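Local coordinates for insecticidal crystal protein Cry7Cal (Bacillus thuringiensis, PDB 5ZI1), which is an insecticidal delta-endotoxin active against the locust Locusta migratoria manilensis, probably acting through receptor binding in the insect, at residues A[148-153]-A[233-237]. Numbering follows the deposited sequence.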
loop_
_atom_site.group_PDB
_atom_site.type_symbol
_atom_site.label_atom_id
_atom_site.label_comp_id
_atom_site.label_asym_id
_atom_site.label_seq_id
_atom_site.Cartn_x
_atom_site.Cartn_y
_atom_site.Cartn_z
ATOM N N ALA A 148 -5.320 16.707 -1.734
ATOM C CA ALA A 148 -4.329 16.887 -0.688
ATOM C C ALA A 148 -2.945 16.587 -1.231
ATOM O O ALA A 148 -1.989 17.353 -1.028
ATOM C CB ALA A 148 -4.659 15.975 0.495
ATOM N N ASN A 149 -2.833 15.478 -1.959
ATOM C CA ASN A 149 -1.549 15.083 -2.507
ATOM C C ASN A 149 -0.982 16.158 -3.421
ATOM O O ASN A 149 0.201 16.510 -3.332
ATOM C CB ASN A 149 -1.699 13.764 -3.258
ATOM C CG ASN A 149 -0.404 13.299 -3.800
ATOM O OD1 ASN A 149 0.516 12.970 -3.041
ATOM N ND2 ASN A 149 -0.281 13.322 -5.110
ATOM N N LEU A 150 -1.811 16.698 -4.316
ATOM C CA LEU A 150 -1.316 17.735 -5.219
ATOM C C LEU A 150 -0.851 18.968 -4.451
ATOM O O LEU A 150 0.149 19.591 -4.819
ATOM C CB LEU A 150 -2.396 18.119 -6.227
ATOM C CG LEU A 150 -2.845 17.049 -7.224
ATOM C CD1 LEU A 150 -3.889 17.641 -8.151
ATOM C CD2 LEU A 150 -1.663 16.504 -8.017
ATOM N N HIS A 151 -1.572 19.340 -3.391
ATOM C CA HIS A 151 -1.225 20.533 -2.622
ATOM C C HIS A 151 0.148 20.379 -1.990
ATOM O O HIS A 151 1.009 21.254 -2.123
ATOM C CB HIS A 151 -2.292 20.784 -1.548
ATOM C CG HIS A 151 -2.147 22.097 -0.833
ATOM N ND1 HIS A 151 -2.775 22.361 0.366
ATOM C CD2 HIS A 151 -1.460 23.220 -1.153
ATOM C CE1 HIS A 151 -2.477 23.589 0.754
ATOM N NE2 HIS A 151 -1.688 24.133 -0.155
ATOM N N LEU A 152 0.376 19.250 -1.317
ATOM C CA LEU A 152 1.668 19.004 -0.682
ATOM C C LEU A 152 2.797 19.036 -1.700
ATOM O O LEU A 152 3.874 19.604 -1.442
ATOM C CB LEU A 152 1.639 17.657 0.041
ATOM C CG LEU A 152 0.699 17.701 1.238
ATOM C CD1 LEU A 152 0.621 16.356 1.914
ATOM C CD2 LEU A 152 1.209 18.762 2.180
ATOM N N PHE A 153 2.557 18.435 -2.871
ATOM C CA PHE A 153 3.559 18.406 -3.922
ATOM C C PHE A 153 3.798 19.791 -4.497
ATOM O O PHE A 153 4.947 20.168 -4.772
ATOM C CB PHE A 153 3.124 17.446 -5.025
ATOM C CG PHE A 153 3.931 17.574 -6.269
ATOM C CD1 PHE A 153 5.280 17.251 -6.264
ATOM C CD2 PHE A 153 3.359 18.040 -7.435
ATOM C CE1 PHE A 153 6.040 17.379 -7.408
ATOM C CE2 PHE A 153 4.118 18.164 -8.584
ATOM C CZ PHE A 153 5.458 17.837 -8.569
ATOM N N PHE A 233 3.579 11.689 1.505
ATOM C CA PHE A 233 3.416 13.032 2.059
ATOM C C PHE A 233 4.668 13.563 2.755
ATOM O O PHE A 233 5.122 14.658 2.389
ATOM C CB PHE A 233 2.196 13.060 2.997
ATOM C CG PHE A 233 0.856 12.988 2.270
ATOM C CD1 PHE A 233 0.800 12.795 0.901
ATOM C CD2 PHE A 233 -0.332 13.125 2.966
ATOM C CE1 PHE A 233 -0.413 12.728 0.248
ATOM C CE2 PHE A 233 -1.543 13.080 2.325
ATOM C CZ PHE A 233 -1.591 12.870 0.963
ATOM N N PRO A 234 5.292 12.857 3.700
ATOM C CA PRO A 234 6.547 13.378 4.270
ATOM C C PRO A 234 7.695 13.451 3.269
ATOM O O PRO A 234 8.606 14.259 3.466
ATOM C CB PRO A 234 6.867 12.384 5.400
ATOM C CG PRO A 234 5.646 11.525 5.552
ATOM C CD PRO A 234 5.001 11.509 4.216
ATOM N N ILE A 235 7.700 12.636 2.206
ATOM C CA ILE A 235 8.792 12.728 1.241
ATOM C C ILE A 235 8.731 14.025 0.431
ATOM O O ILE A 235 9.750 14.453 -0.122
ATOM C CB ILE A 235 8.793 11.464 0.356
ATOM C CG1 ILE A 235 9.200 10.273 1.216
ATOM C CG2 ILE A 235 9.752 11.588 -0.823
ATOM C CD1 ILE A 235 8.794 8.997 0.667
ATOM N N TYR A 236 7.580 14.712 0.396
ATOM C CA TYR A 236 7.565 15.999 -0.286
ATOM C C TYR A 236 8.318 17.071 0.500
ATOM O O TYR A 236 8.432 18.207 0.018
ATOM C CB TYR A 236 6.132 16.469 -0.534
ATOM C CG TYR A 236 5.298 15.603 -1.456
ATOM C CD1 TYR A 236 5.838 15.028 -2.597
ATOM C CD2 TYR A 236 3.962 15.363 -1.177
ATOM C CE1 TYR A 236 5.065 14.247 -3.427
ATOM C CE2 TYR A 236 3.187 14.575 -1.995
ATOM C CZ TYR A 236 3.741 14.018 -3.117
ATOM O OH TYR A 236 2.968 13.235 -3.936
ATOM N N ASP A 237 8.801 16.727 1.695
ATOM C CA ASP A 237 9.673 17.580 2.503
ATOM C C ASP A 237 11.044 17.605 1.845
ATOM O O ASP A 237 11.858 16.699 2.035
ATOM C CB ASP A 237 9.731 17.038 3.929
ATOM C CG ASP A 237 10.623 17.850 4.852
ATOM O OD1 ASP A 237 11.449 18.653 4.365
ATOM O OD2 ASP A 237 10.519 17.643 6.085
#
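With CG anti to the backbone N (chi1 -178°), Asn-149 sends its amide off helix 141-165 to meet Tyr-236, whose CG lies anti to its own carbonyl carbon (chi1 -64°), an orientation that lays the phenol against the helix. Tyr-236 OH donates a hydrogen bond of 2.6 Å to Asn-149 OD1, from a position tilted out of the carbonyl plane. Asparagine suits this buried place because its short side chain offers an acceptor to the polar atom of the phenol. The same OD1 also sits at the edge of the Phe-233 ring, 3.4 Å from Phe-233 CE1, with amide and ring nearly coplanar.

Leu-152 touches both Phe-233 and Tyr-236: its CB packs 3.5 Å from Tyr-236 CD2, and it is long enough for CD1 to reach the apolar face that Phe-233 provides, 3.6 Å from the ring centroid, in a CH-pi contact. Tyr-236 combines its hydroxyl with a flat face for Phe-153 CB, 4.0 Å from the centroid; the Phe-153 ring, obliquely set against Tyr-236, leads on toward Phe-40 of helix 33-47. Gln-179 NE2 bonds the carbonyls of both Leu-152 and Tyr-236, tying the backbones together through helix 169-202.

This is interior packing of the N-terminal alpha-helical bundle of a three-domain Cry toxin, where segment 233-237, on the short helix 232-235, is fastened to helix 141-165.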